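Local coordinates for protein octopine dehydrogenase (Pecten maximus, PDB 3C7A) that catalyses the NADH-dependent reductive condensation of L-arginine with pyruvate to give D-octopine, and the reverse oxidation, at residues Q236-D239 / Q240-D244. Numbering follows the deposited sequence.
Sequences QGID and QATAD
The carbonyl oxygen of Asp239 accepts from Ala243 N at 3.3 Å, an i to i+4 bond that opens helix 240-263, while Ile238 and Asp239 are extended and lead into the helix. The Asp239 side chain reaches over the first turn: with chi1 at 59°, CG stands between the backbone N and the carbonyl carbon, and OD1 is carried onto that turn. There OD1 takes two bonds. Thr242 N reaches it at 2.9 Å, nearly along the C-O axis, and Thr242 OG1 donates to it at 2.7 Å from above the carboxylate plane, 38° out of it. This is a classic N-cap at the start of a long helix of the alpha-helical domain, in which a carboxylate accepts from a first-turn amide that lacks a carbonyl four residues back within the helix; its negative charge probably also suits the positive end of the helix dipole. Thr242 OG1 additionally accepts from a water that itself takes a long, weak bond from Asp239 N. On its other branch, Thr242 CG2 meets Ile238 CG2 at 4.0 Å, an apolar contact just ahead of the cap, and Ile238 also rests on Thr298 of helix 293-298. Gln240, the first helical residue, sends NE2 to Asp244 OD1 one turn on, a weak bond of 3.3 Å.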
ATOM      1  N   GLN A 236      13.107  -5.512 -17.945  1.00 23.08           N
ATOM      2  CA  GLN A 236      14.331  -5.654 -18.744  1.00 23.11           C
ATOM      3  C   GLN A 236      14.160  -5.247 -20.216  1.00 23.05           C
ATOM      4  O   GLN A 236      15.084  -5.410 -21.021  1.00 23.06           O
ATOM      5  CB  GLN A 236      14.886  -7.084 -18.635  1.00 23.11           C
ATOM      6  CG  GLN A 236      15.464  -7.438 -17.259  1.00 23.09           C
ATOM      7  CD  GLN A 236      16.096  -8.827 -17.193  1.00 23.38           C
ATOM      8  OE1 GLN A 236      16.138  -9.560 -18.185  1.00 23.89           O
ATOM      9  NE2 GLN A 236      16.592  -9.192 -16.014  1.00 23.40           N
ATOM     10  N   GLY A 237      12.990  -4.702 -20.555  1.00 22.93           N
ATOM     11  CA  GLY A 237      12.683  -4.296 -21.931  1.00 22.80           C
ATOM     12  C   GLY A 237      12.655  -2.797 -22.205  1.00 22.77           C
ATOM     13  O   GLY A 237      12.315  -2.377 -23.316  1.00 22.70           O
ATOM     14  N   ILE A 238      13.017  -1.993 -21.205  1.00 22.66           N
ATOM     15  CA  ILE A 238      13.005  -0.526 -21.321  1.00 22.61           C
ATOM     16  C   ILE A 238      14.115   0.024 -22.231  1.00 22.57           C
ATOM     17  O   ILE A 238      15.133  -0.638 -22.450  1.00 22.58           O
ATOM     18  CB  ILE A 238      13.087   0.169 -19.929  1.00 22.61           C
ATOM     19  CG1 ILE A 238      14.347  -0.267 -19.167  1.00 22.63           C
ATOM     20  CG2 ILE A 238      11.817  -0.098 -19.114  1.00 22.59           C
ATOM     21  CD1 ILE A 238      14.826   0.730 -18.121  1.00 22.90           C
ATOM     22  N   ASP A 239      13.904   1.233 -22.755  1.00 22.51           N
ATOM     23  CA  ASP A 239      14.929   1.945 -23.532  1.00 22.48           C
ATOM     24  C   ASP A 239      15.539   3.111 -22.738  1.00 22.40           C
ATOM     25  O   ASP A 239      15.137   3.365 -21.598  1.00 22.40           O
ATOM     26  CB  ASP A 239      14.378   2.413 -24.896  1.00 22.51           C
ATOM     27  CG  ASP A 239      13.166   3.341 -24.776  1.00 22.73           C
ATOM     28  OD1 ASP A 239      12.944   3.944 -23.703  1.00 22.85           O
ATOM     29  OD2 ASP A 239      12.432   3.476 -25.778  1.00 22.82           O
ATOM     30  N   GLN A 240      16.506   3.809 -23.340  1.00 22.24           N
ATOM     31  CA  GLN A 240      17.195   4.933 -22.686  1.00 22.06           C
ATOM     32  C   GLN A 240      16.255   6.103 -22.373  1.00 21.86           C
ATOM     33  O   GLN A 240      16.404   6.766 -21.342  1.00 21.81           O
ATOM     34  CB  GLN A 240      18.395   5.402 -23.525  1.00 22.14           C
ATOM     35  CG  GLN A 240      19.249   6.520 -22.896  1.00 22.20           C
ATOM     36  CD  GLN A 240      19.988   6.087 -21.633  1.00 22.51           C
ATOM     37  OE1 GLN A 240      20.755   5.122 -21.640  1.00 22.35           O
ATOM     38  NE2 GLN A 240      19.768   6.818 -20.543  1.00 22.37           N
ATOM     39  N   ALA A 241      15.290   6.341 -23.260  1.00 21.62           N
ATOM     40  CA  ALA A 241      14.300   7.407 -23.083  1.00 21.36           C
ATOM     41  C   ALA A 241      13.410   7.188 -21.856  1.00 21.16           C
ATOM     42  O   ALA A 241      13.063   8.142 -21.158  1.00 21.11           O
ATOM     43  CB  ALA A 241      13.453   7.560 -24.341  1.00 21.38           C
ATOM     44  N   THR A 242      13.050   5.929 -21.602  1.00 20.94           N
ATOM     45  CA  THR A 242      12.251   5.554 -20.431  1.00 20.72           C
ATOM     46  C   THR A 242      13.050   5.722 -19.131  1.00 20.58           C
ATOM     47  O   THR A 242      12.494   6.109 -18.099  1.00 20.50           O
ATOM     48  CB  THR A 242      11.699   4.105 -20.557  1.00 20.74           C
ATOM     49  OG1 THR A 242      10.989   3.968 -21.794  1.00 20.68           O
ATOM     50  CG2 THR A 242      10.752   3.766 -19.410  1.00 20.72           C
ATOM     51  N   ALA A 243      14.353   5.442 -19.194  1.00 20.38           N
ATOM     52  CA  ALA A 243      15.252   5.617 -18.049  1.00 20.27           C
ATOM     53  C   ALA A 243      15.412   7.088 -17.642  1.00 20.18           C
ATOM     54  O   ALA A 243      15.512   7.399 -16.453  1.00 20.13           O
ATOM     55  CB  ALA A 243      16.611   4.986 -18.333  1.00 20.30           C
ATOM     56  N   ASP A 244      15.431   7.980 -18.633  1.00 20.08           N
ATOM     57  CA  ASP A 244      15.508   9.424 -18.393  1.00 20.03           C
ATOM     58  C   ASP A 244      14.201   9.986 -17.821  1.00 19.91           C
ATOM     59  O   ASP A 244      14.215  10.980 -17.090  1.00 19.86           O
ATOM     60  CB  ASP A 244      15.886  10.172 -19.679  1.00 20.05           C
ATOM     61  CG  ASP A 244      17.324   9.908 -20.120  1.00 20.31           C
ATOM     62  OD1 ASP A 244      18.139   9.426 -19.304  1.00 20.54           O
ATOM     63  OD2 ASP A 244      17.640  10.194 -21.294  1.00 20.40           O
TER
HETATM   64  O   HOH W   1      10.597   1.307 -23.436  1.00 24.36           O